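Long-range contacts in putative tetR family transcriptional regulator (Streptomyces coelicolor A3, PDB 2Q24), which probably binds DNA and regulates transcription as a dimeric, all-helical member of the TetR family: residues 66-77 against 121-132; 90-98 against 176-186. All blocks are in the same frame, centred on the assembly; numbering follows the deposited sequence.

Contact 1: 66-77 against 121-132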
loop_
_atom_site.group_PDB
_atom_site.type_symbol
_atom_site.label_atom_id
_atom_site.label_comp_id
_atom_site.label_asym_id
_atom_site.label_seq_id
_atom_site.Cartn_x
_atom_site.Cartn_y
_atom_site.Cartn_z
ATOM N N TYR B 66 5.133 10.160 -3.665
ATOM C CA TYR B 66 5.461 9.373 -2.473
ATOM C C TYR B 66 4.654 8.053 -2.438
ATOM O O TYR B 66 5.231 6.988 -2.196
ATOM C CB TYR B 66 5.262 10.191 -1.171
ATOM C CG TYR B 66 5.603 9.369 0.074
ATOM C CD1 TYR B 66 6.952 9.162 0.484
ATOM C CD2 TYR B 66 4.586 8.798 0.839
ATOM C CE1 TYR B 66 7.230 8.402 1.622
ATOM C CE2 TYR B 66 4.867 8.060 1.966
ATOM C CZ TYR B 66 6.180 7.853 2.331
ATOM O OH TYR B 66 6.427 7.088 3.445
ATOM N N ARG B 67 3.343 8.122 -2.661
ATOM C CA ARG B 67 2.505 6.931 -2.586
ATOM C C ARG B 67 2.878 5.927 -3.642
ATOM O O ARG B 67 2.830 4.707 -3.419
ATOM C CB ARG B 67 1.037 7.335 -2.762
ATOM C CG ARG B 67 0.502 8.061 -1.545
ATOM C CD ARG B 67 -0.946 8.557 -1.740
ATOM N NE ARG B 67 -1.894 7.456 -1.922
ATOM C CZ ARG B 67 -3.204 7.598 -1.983
ATOM N NH1 ARG B 67 -3.734 8.825 -1.902
ATOM N NH2 ARG B 67 -3.983 6.529 -2.144
ATOM N N ASN B 68 3.230 6.429 -4.837
ATOM C CA ASN B 68 3.680 5.547 -5.895
ATOM C C ASN B 68 4.984 4.844 -5.533
ATOM O O ASN B 68 5.147 3.657 -5.826
ATOM C CB ASN B 68 3.870 6.365 -7.197
ATOM C CG ASN B 68 4.323 5.494 -8.352
ATOM O OD1 ASN B 68 5.467 5.572 -8.758
ATOM N ND2 ASN B 68 3.411 4.673 -8.890
ATOM N N GLU B 69 5.913 5.564 -4.885
ATOM C CA GLU B 69 7.201 5.001 -4.480
ATOM C C GLU B 69 6.992 3.841 -3.464
ATOM O O GLU B 69 7.597 2.762 -3.574
ATOM C CB GLU B 69 8.100 6.112 -3.869
ATOM C CG GLU B 69 9.443 5.638 -3.279
ATOM C CD GLU B 69 10.527 5.385 -4.295
ATOM O OE1 GLU B 69 10.291 5.535 -5.526
ATOM O OE2 GLU B 69 11.651 5.033 -3.860
ATOM N N VAL B 70 6.126 4.085 -2.496
ATOM C CA VAL B 70 5.740 3.053 -1.501
ATOM C C VAL B 70 5.127 1.848 -2.207
ATOM O O VAL B 70 5.499 0.711 -1.937
ATOM C CB VAL B 70 4.735 3.655 -0.487
ATOM C CG1 VAL B 70 4.114 2.545 0.444
ATOM C CG2 VAL B 70 5.475 4.740 0.378
ATOM N N ALA B 71 4.169 2.073 -3.102
ATOM C CA ALA B 71 3.491 0.949 -3.732
ATOM C C ALA B 71 4.458 0.150 -4.607
ATOM O O ALA B 71 4.445 -1.092 -4.589
ATOM C CB ALA B 71 2.302 1.424 -4.531
ATOM N N ARG B 72 5.332 0.821 -5.346
ATOM C CA ARG B 72 6.319 0.059 -6.142
ATOM C C ARG B 72 7.226 -0.833 -5.262
ATOM O O ARG B 72 7.492 -1.972 -5.626
ATOM C CB ARG B 72 7.142 0.970 -7.042
ATOM C CG ARG B 72 6.256 1.432 -8.220
ATOM C CD ARG B 72 7.072 2.253 -9.244
ATOM N NE ARG B 72 7.244 3.624 -8.772
ATOM N N LEU B 73 7.636 -0.309 -4.112
ATOM C CA LEU B 73 8.458 -1.042 -3.162
ATOM C C LEU B 73 7.706 -2.289 -2.656
ATOM O O LEU B 73 8.245 -3.391 -2.664
ATOM C CB LEU B 73 8.846 -0.126 -2.000
ATOM C CG LEU B 73 9.595 -0.833 -0.872
ATOM C CD1 LEU B 73 10.944 -1.356 -1.388
ATOM C CD2 LEU B 73 9.787 0.137 0.307
ATOM N N CYS B 74 6.450 -2.110 -2.233
ATOM C CA CYS B 74 5.665 -3.209 -1.723
ATOM C C CYS B 74 5.338 -4.272 -2.767
ATOM O O CYS B 74 5.400 -5.473 -2.503
ATOM C CB CYS B 74 4.372 -2.685 -1.051
ATOM S SG CYS B 74 4.721 -1.692 0.419
ATOM N N ASP B 75 5.084 -3.810 -3.973
ATOM C CA ASP B 75 4.526 -4.658 -5.005
ATOM C C ASP B 75 5.652 -5.437 -5.718
ATOM O O ASP B 75 5.358 -6.240 -6.573
ATOM C CB ASP B 75 3.776 -3.764 -5.995
ATOM C CG ASP B 75 2.430 -3.217 -5.422
ATOM O OD1 ASP B 75 1.990 -3.660 -4.380
ATOM O OD2 ASP B 75 1.871 -2.303 -6.042
ATOM N N SER B 76 6.909 -5.128 -5.399
ATOM C CA SER B 76 8.025 -5.878 -5.945
ATOM C C SER B 76 8.142 -7.261 -5.274
ATOM O O SER B 76 8.829 -8.139 -5.818
ATOM C CB SER B 76 9.375 -5.097 -5.752
ATOM O OG SER B 76 9.704 -4.981 -4.380
ATOM N N VAL B 77 7.468 -7.476 -4.128
ATOM C CA VAL B 77 7.725 -8.700 -3.339
ATOM C C VAL B 77 7.362 -10.016 -4.047
ATOM O O VAL B 77 8.196 -10.931 -4.089
ATOM C CB VAL B 77 7.095 -8.649 -1.937
ATOM C CG1 VAL B 77 7.156 -10.037 -1.271
ATOM C CG2 VAL B 77 7.836 -7.546 -1.080
ATOM N N PRO B 121 0.542 12.525 3.173
ATOM C CA PRO B 121 1.185 11.678 2.185
ATOM C C PRO B 121 1.323 10.226 2.665
ATOM O O PRO B 121 1.403 9.342 1.832
ATOM C CB PRO B 121 2.577 12.303 2.008
ATOM C CG PRO B 121 2.764 13.212 3.154
ATOM C CD PRO B 121 1.450 13.534 3.750
ATOM N N TYR B 122 1.309 10.011 3.979
ATOM C CA TYR B 122 1.853 8.754 4.557
ATOM C C TYR B 122 0.825 7.676 4.639
ATOM O O TYR B 122 1.146 6.507 4.396
ATOM C CB TYR B 122 2.418 8.993 5.971
ATOM C CG TYR B 122 3.510 10.029 5.959
ATOM C CD1 TYR B 122 4.704 9.784 5.283
ATOM C CD2 TYR B 122 3.313 11.264 6.562
ATOM C CE1 TYR B 122 5.728 10.734 5.238
ATOM C CE2 TYR B 122 4.334 12.247 6.517
ATOM C CZ TYR B 122 5.527 11.951 5.849
ATOM O OH TYR B 122 6.539 12.874 5.789
ATOM N N GLY B 123 -0.393 8.038 5.027
ATOM C CA GLY B 123 -1.477 7.049 5.089
ATOM C C GLY B 123 -1.011 5.816 5.865
ATOM O O GLY B 123 -0.468 5.937 6.976
ATOM N N ASP B 124 -1.259 4.637 5.276
ATOM C CA ASP B 124 -0.900 3.346 5.893
ATOM C C ASP B 124 0.433 2.853 5.352
ATOM O O ASP B 124 0.674 1.644 5.336
ATOM C CB ASP B 124 -2.031 2.314 5.649
ATOM C CG ASP B 124 -3.178 2.432 6.739
ATOM O OD1 ASP B 124 -3.366 1.513 7.559
ATOM O OD2 ASP B 124 -3.827 3.455 6.814
ATOM N N SER B 125 1.272 3.762 4.821
ATOM C CA SER B 125 2.589 3.305 4.229
ATOM C C SER B 125 3.434 2.405 5.152
ATOM O O SER B 125 3.989 1.400 4.694
ATOM C CB SER B 125 3.475 4.478 3.725
ATOM O OG SER B 125 2.727 5.265 2.843
ATOM N N ARG B 126 3.545 2.779 6.421
ATOM C CA ARG B 126 4.339 2.003 7.349
ATOM C C ARG B 126 3.787 0.563 7.408
ATOM O O ARG B 126 4.552 -0.394 7.390
ATOM C CB ARG B 126 4.395 2.658 8.744
ATOM C CG ARG B 126 5.278 1.885 9.743
ATOM C CD ARG B 126 5.098 2.442 11.148
ATOM N N GLN B 127 2.478 0.424 7.515
ATOM C CA GLN B 127 1.838 -0.898 7.609
ATOM C C GLN B 127 2.055 -1.709 6.325
ATOM O O GLN B 127 2.319 -2.915 6.364
ATOM C CB GLN B 127 0.332 -0.731 7.880
ATOM C CG GLN B 127 0.004 0.058 9.165
ATOM C CD GLN B 127 -0.228 1.571 8.970
ATOM O OE1 GLN B 127 0.664 2.332 8.558
ATOM N NE2 GLN B 127 -1.435 2.013 9.326
ATOM N N LEU B 128 1.874 -1.063 5.178
ATOM C CA LEU B 128 2.041 -1.750 3.878
ATOM C C LEU B 128 3.484 -2.289 3.762
ATOM O O LEU B 128 3.721 -3.445 3.364
ATOM C CB LEU B 128 1.761 -0.767 2.729
ATOM C CG LEU B 128 0.304 -0.312 2.519
ATOM C CD1 LEU B 128 0.286 0.886 1.544
ATOM C CD2 LEU B 128 -0.488 -1.466 1.947
ATOM N N ILE B 129 4.448 -1.430 4.113
ATOM C CA ILE B 129 5.858 -1.813 3.946
ATOM C C ILE B 129 6.244 -2.852 4.983
ATOM O O ILE B 129 6.938 -3.809 4.681
ATOM C CB ILE B 129 6.768 -0.616 4.125
ATOM C CG1 ILE B 129 6.566 0.347 2.940
ATOM C CG2 ILE B 129 8.242 -1.111 4.207
ATOM C CD1 ILE B 129 7.142 1.742 3.193
ATOM N N GLN B 130 5.782 -2.682 6.197
ATOM C CA GLN B 130 5.996 -3.774 7.204
ATOM C C GLN B 130 5.422 -5.126 6.759
ATOM O O GLN B 130 6.020 -6.206 6.999
ATOM C CB GLN B 130 5.503 -3.357 8.571
ATOM C CG GLN B 130 6.556 -2.447 9.225
ATOM C CD GLN B 130 6.177 -1.898 10.614
ATOM O OE1 GLN B 130 6.872 -1.033 11.196
ATOM N NE2 GLN B 130 5.089 -2.389 11.137
ATOM N N SER B 131 4.277 -5.099 6.071
ATOM C CA SER B 131 3.684 -6.345 5.610
ATOM C C SER B 131 4.482 -6.973 4.496
ATOM O O SER B 131 4.582 -8.187 4.427
ATOM C CB SER B 131 2.228 -6.112 5.188
ATOM O OG SER B 131 1.564 -7.349 4.944
ATOM N N ALA B 132 5.083 -6.138 3.639
ATOM C CA ALA B 132 5.946 -6.633 2.538
ATOM C C ALA B 132 7.150 -7.336 3.159
ATOM O O ALA B 132 7.580 -8.404 2.728
ATOM C CB ALA B 132 6.409 -5.445 1.684
#
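The ring of Tyr66 takes the edge of Tyr122 on one face and the carbonyl oxygen of Pro121 at its rim. The two rings form an offset edge-to-face pair, the planes at 81° and the centroids 5.4 Å apart. With CG anti to the backbone N (chi1 180°), the phenol reaches across to the loop, and its CD2 edge comes 3.4 Å from Pro121 O. Its OH is hydrogen-bonded to Tyr100 of helix 86-106, so a long aromatic with a polar end suits this junction. Replacing it by an alanine is likely to leave the Tyr122 edge without its aromatic partner and to take this bond from Tyr100. Ser125 OG, 3.6 Å from Tyr66 CE2, turns back to donate to Tyr122 O at a short 2.5 Å; that oxygen also accepts from Ser125 N in a type II' turn. The fold is the all-helical TetR type, in which helix 58-75 leads from the predicted DNA-binding region into the C-terminal domain; its residues 66-75 run beside residues 125-132 of helix 125-142 at 17°, the segment axes 9.2 Å apart at the closest. Small and branched residues fill that interface. Val70 spreads both methyls over Ser125, while Cys74 SG sits against Ile129 CG1 at 3.7 Å. Ala132, with a lone methyl, permits the close backbone approach at Cys74 and meets Val77 CG2 at 3.8 Å. Arg67 donates through NH2 to Pro121 O of the second subunit.

Contact 2: 90-98 against 176-186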
loop_
_atom_site.group_PDB
_atom_site.type_symbol
_atom_site.label_atom_id
_atom_site.label_comp_id
_atom_site.label_asym_id
_atom_site.label_seq_id
_atom_site.Cartn_x
_atom_site.Cartn_y
_atom_site.Cartn_z
ATOM N N LEU B 90 14.671 -11.246 0.034
ATOM C CA LEU B 90 14.780 -10.311 1.152
ATOM C C LEU B 90 15.962 -9.330 0.982
ATOM O O LEU B 90 15.759 -8.120 1.021
ATOM C CB LEU B 90 14.847 -11.118 2.482
ATOM C CG LEU B 90 15.102 -10.283 3.734
ATOM C CD1 LEU B 90 13.880 -9.281 3.953
ATOM C CD2 LEU B 90 15.236 -11.348 4.863
ATOM N N ARG B 91 17.160 -9.840 0.688
ATOM C CA ARG B 91 18.337 -8.995 0.494
ATOM C C ARG B 91 18.127 -7.948 -0.613
ATOM O O ARG B 91 18.411 -6.780 -0.422
ATOM C CB ARG B 91 19.573 -9.882 0.190
ATOM C CG ARG B 91 20.843 -9.134 -0.278
ATOM C CD ARG B 91 22.076 -10.053 -0.352
ATOM N NE ARG B 91 22.196 -10.969 0.805
ATOM C CZ ARG B 91 22.927 -10.768 1.917
ATOM N NH1 ARG B 91 23.670 -9.686 2.090
ATOM N NH2 ARG B 91 22.912 -11.677 2.860
ATOM N N ALA B 92 17.648 -8.394 -1.791
ATOM C CA ALA B 92 17.421 -7.439 -2.907
ATOM C C ALA B 92 16.418 -6.393 -2.500
ATOM O O ALA B 92 16.591 -5.184 -2.749
ATOM C CB ALA B 92 16.984 -8.161 -4.179
ATOM N N TRP B 93 15.357 -6.826 -1.830
ATOM C CA TRP B 93 14.330 -5.871 -1.411
ATOM C C TRP B 93 14.820 -4.866 -0.367
ATOM O O TRP B 93 14.443 -3.706 -0.383
ATOM C CB TRP B 93 13.113 -6.647 -0.876
ATOM C CG TRP B 93 11.911 -5.751 -0.560
ATOM C CD1 TRP B 93 10.870 -5.411 -1.406
ATOM C CD2 TRP B 93 11.658 -5.112 0.681
ATOM N NE1 TRP B 93 9.972 -4.586 -0.736
ATOM C CE2 TRP B 93 10.438 -4.377 0.545
ATOM C CE3 TRP B 93 12.356 -5.068 1.908
ATOM C CZ2 TRP B 93 9.881 -3.660 1.608
ATOM C CZ3 TRP B 93 11.791 -4.328 2.990
ATOM C CH2 TRP B 93 10.583 -3.614 2.812
ATOM N N THR B 94 15.645 -5.286 0.565
ATOM C CA THR B 94 16.175 -4.363 1.537
ATOM C C THR B 94 16.982 -3.218 0.897
ATOM O O THR B 94 16.977 -2.144 1.378
ATOM C CB THR B 94 16.998 -5.056 2.646
ATOM O OG1 THR B 94 18.184 -5.601 2.121
ATOM C CG2 THR B 94 16.193 -6.066 3.376
ATOM N N ARG B 95 17.674 -3.489 -0.196
ATOM C CA ARG B 95 18.322 -2.408 -0.958
ATOM C C ARG B 95 17.266 -1.438 -1.518
ATOM O O ARG B 95 17.444 -0.215 -1.466
ATOM C CB ARG B 95 19.266 -2.973 -2.054
ATOM C CG ARG B 95 20.506 -3.639 -1.511
ATOM C CD ARG B 95 21.597 -4.034 -2.603
ATOM N NE ARG B 95 21.784 -2.946 -3.542
ATOM C CZ ARG B 95 22.719 -1.996 -3.448
ATOM N NH1 ARG B 95 23.616 -2.012 -2.462
ATOM N NH2 ARG B 95 22.760 -1.037 -4.372
ATOM N N ARG B 96 16.154 -1.977 -2.019
ATOM C CA ARG B 96 15.050 -1.124 -2.518
ATOM C C ARG B 96 14.431 -0.329 -1.378
ATOM O O ARG B 96 14.043 0.832 -1.555
ATOM C CB ARG B 96 13.962 -1.962 -3.246
ATOM C CG ARG B 96 14.488 -2.692 -4.513
ATOM C CD ARG B 96 15.119 -1.711 -5.497
ATOM N NE ARG B 96 14.113 -0.950 -6.187
ATOM C CZ ARG B 96 14.203 0.342 -6.522
ATOM N NH1 ARG B 96 15.263 1.096 -6.205
ATOM N NH2 ARG B 96 13.191 0.880 -7.191
ATOM N N PHE B 97 14.338 -0.943 -0.210
ATOM C CA PHE B 97 13.881 -0.195 0.965
ATOM C C PHE B 97 14.821 0.985 1.234
ATOM O O PHE B 97 14.338 2.113 1.480
ATOM C CB PHE B 97 13.830 -1.075 2.225
ATOM C CG PHE B 97 13.394 -0.296 3.452
ATOM C CD1 PHE B 97 12.052 -0.204 3.781
ATOM C CD2 PHE B 97 14.329 0.391 4.216
ATOM C CE1 PHE B 97 11.663 0.540 4.907
ATOM C CE2 PHE B 97 13.942 1.158 5.302
ATOM C CZ PHE B 97 12.636 1.218 5.659
ATOM N N ILE B 98 16.149 0.743 1.246
ATOM C CA ILE B 98 17.073 1.863 1.514
ATOM C C ILE B 98 16.931 2.931 0.443
ATOM O O ILE B 98 16.968 4.120 0.760
ATOM C CB ILE B 98 18.556 1.402 1.681
ATOM C CG1 ILE B 98 18.638 0.565 2.935
ATOM C CG2 ILE B 98 19.548 2.620 1.810
ATOM C CD1 ILE B 98 18.479 1.360 4.236
ATOM N N GLU B 176 25.771 -0.691 2.343
ATOM C CA GLU B 176 25.790 -2.073 1.813
ATOM C C GLU B 176 26.348 -2.965 2.911
ATOM O O GLU B 176 25.759 -4.035 3.197
ATOM C CB GLU B 176 26.631 -2.244 0.512
ATOM C CG GLU B 176 25.936 -1.777 -0.793
ATOM C CD GLU B 176 26.842 -1.066 -1.845
ATOM O OE1 GLU B 176 28.119 -1.168 -1.853
ATOM O OE2 GLU B 176 26.228 -0.360 -2.694
ATOM N N ARG B 177 27.417 -2.525 3.568
ATOM C CA ARG B 177 27.992 -3.304 4.687
ATOM C C ARG B 177 27.055 -3.468 5.905
ATOM O O ARG B 177 27.005 -4.548 6.505
ATOM C CB ARG B 177 29.350 -2.788 5.138
ATOM C CG ARG B 177 30.442 -3.009 4.007
ATOM C CD ARG B 177 31.858 -2.696 4.470
ATOM N NE ARG B 177 31.988 -1.376 5.080
ATOM C CZ ARG B 177 32.311 -0.256 4.460
ATOM N NH1 ARG B 177 32.625 -0.245 3.162
ATOM N NH2 ARG B 177 32.354 0.866 5.170
ATOM N N LEU B 178 26.301 -2.415 6.220
ATOM C CA LEU B 178 25.284 -2.498 7.302
ATOM C C LEU B 178 24.147 -3.434 6.942
ATOM O O LEU B 178 23.697 -4.222 7.769
ATOM C CB LEU B 178 24.736 -1.099 7.594
ATOM C CG LEU B 178 25.722 -0.173 8.323
ATOM C CD1 LEU B 178 25.117 1.222 8.353
ATOM C CD2 LEU B 178 25.931 -0.660 9.786
ATOM N N LEU B 179 23.677 -3.376 5.690
ATOM C CA LEU B 179 22.689 -4.348 5.240
ATOM C C LEU B 179 23.217 -5.773 5.409
ATOM O O LEU B 179 22.490 -6.636 5.902
ATOM C CB LEU B 179 22.232 -4.122 3.773
ATOM C CG LEU B 179 21.268 -2.924 3.564
ATOM C CD1 LEU B 179 20.974 -2.740 2.064
ATOM C CD2 LEU B 179 19.945 -3.100 4.343
ATOM N N ASP B 180 24.477 -5.996 5.053
ATOM C CA ASP B 180 25.070 -7.338 5.157
ATOM C C ASP B 180 25.075 -7.792 6.629
ATOM O O ASP B 180 24.767 -8.951 6.931
ATOM C CB ASP B 180 26.487 -7.324 4.599
ATOM C CG ASP B 180 26.504 -7.288 3.055
ATOM O OD1 ASP B 180 25.434 -7.474 2.426
ATOM O OD2 ASP B 180 27.569 -7.021 2.464
ATOM N N LEU B 181 25.406 -6.873 7.520
ATOM C CA LEU B 181 25.519 -7.171 8.947
ATOM C C LEU B 181 24.154 -7.550 9.482
ATOM O O LEU B 181 24.013 -8.543 10.213
ATOM C CB LEU B 181 26.067 -5.976 9.726
ATOM C CG LEU B 181 26.155 -6.097 11.233
ATOM C CD1 LEU B 181 27.074 -7.253 11.684
ATOM C CD2 LEU B 181 26.681 -4.780 11.762
ATOM N N VAL B 182 23.144 -6.772 9.104
ATOM C CA VAL B 182 21.742 -7.043 9.582
ATOM C C VAL B 182 21.236 -8.380 9.041
ATOM O O VAL B 182 20.689 -9.184 9.795
ATOM C CB VAL B 182 20.790 -5.891 9.173
ATOM C CG1 VAL B 182 19.339 -6.311 9.334
ATOM C CG2 VAL B 182 21.096 -4.670 10.051
ATOM N N LEU B 183 21.465 -8.640 7.749
ATOM C CA LEU B 183 21.061 -9.927 7.166
ATOM C C LEU B 183 21.816 -11.087 7.789
ATOM O O LEU B 183 21.225 -12.156 8.007
ATOM C CB LEU B 183 21.163 -9.939 5.629
ATOM C CG LEU B 183 20.186 -8.882 5.032
ATOM C CD1 LEU B 183 20.573 -8.627 3.606
ATOM C CD2 LEU B 183 18.751 -9.311 5.137
ATOM N N ASP B 184 23.085 -10.869 8.142
ATOM C CA ASP B 184 23.836 -11.900 8.890
ATOM C C ASP B 184 23.266 -12.172 10.290
ATOM O O ASP B 184 23.326 -13.314 10.769
ATOM C CB ASP B 184 25.325 -11.575 8.976
ATOM C CG ASP B 184 26.037 -11.811 7.662
ATOM O OD1 ASP B 184 25.426 -12.421 6.728
ATOM O OD2 ASP B 184 27.169 -11.317 7.549
ATOM N N GLY B 185 22.691 -11.159 10.930
ATOM C CA GLY B 185 22.005 -11.374 12.234
ATOM C C GLY B 185 20.791 -12.314 12.066
ATOM O O GLY B 185 20.310 -12.881 13.056
ATOM N N LEU B 186 20.301 -12.462 10.815
ATOM C CA LEU B 186 19.118 -13.290 10.547
ATOM C C LEU B 186 19.513 -14.746 10.334
ATOM O O LEU B 186 18.644 -15.609 10.211
ATOM C CB LEU B 186 18.398 -12.805 9.267
ATOM C CG LEU B 186 17.755 -11.409 9.423
ATOM C CD1 LEU B 186 17.030 -11.085 8.109
ATOM C CD2 LEU B 186 16.825 -11.270 10.643
HETATM O O HOH W 1 25.142 -10.775 4.472
#
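Arg91 extends through its first two torsions and then bends at chi3 (-43°), which lays its guanidinium beside helix 176-185, while Leu183, its CG anti to the carbonyl carbon, brings CD1 against the face of that group. Both helices belong to the all-helical C-terminal domain of the TetR fold; segments 90-98 and 176-185 cross at 136°, their axes 10.9 Å apart at the closest. That wide spacing suits the leucines which fill it. Leu183 CD1 sits over the centre of the Arg91 guanidinium face, 3.6 Å from CZ, and its other methyl, CD2, passes alongside Leu90. Beyond it Leu90 CD2 and Leu186 CD1 meet tip to tip at 3.7 Å. One turn back, Leu179 divides its two methyls: CD1 packs on the aliphatic CG of Arg95, and CD2 lies 4.1 Å from Ile98 CG1 and also touches Thr94. A threonine fits between these apolar groups because its hydroxyl is turned back to its own helix, where OG1 donates to Arg91 O at 2.8 Å. Leu179 also packs on Leu159, so helix 152-165 lies against this leucine as well.

Along the more accessible margin the long arginines reach across to acids. Arg91 NH1 forms a salt bridge with Asp180 OD1 at 2.8 Å, the carboxylate plane turned 51° from the guanidinium, so the fit is not the coplanar two-pronged one. Arg95 pairs through NH1 with Glu176, but the placing of that nitrogen is doubtful. The last link is a water at the guanidinium edge, in its plane, which accepts from Arg91 NH2 at 2.9 Å and donates to Asp184 OD1.

The two contacts have centres about 18 Å apart, and their segments alternate along the chain: 66-77, 90-98, 121-132, 176-186. Helix 86-106 joins them. Its Trp93 NE1 probably donates to Leu73 O at 2.9 Å, and Leu73 CD1 packs on Arg96 CB at 3.6 Å, so segments 66-77 and 90-98 touch directly. Trp93 also packs on Ile129, which brings in the second helix of contact 1. Contact 1 lies nearer the centre of the chain and takes part in the dimer interface, whereas the two segments of contact 2 touch no other chain of the assembly. The predicted helix-turn-helix, residues 36-55, lies outside both pairs.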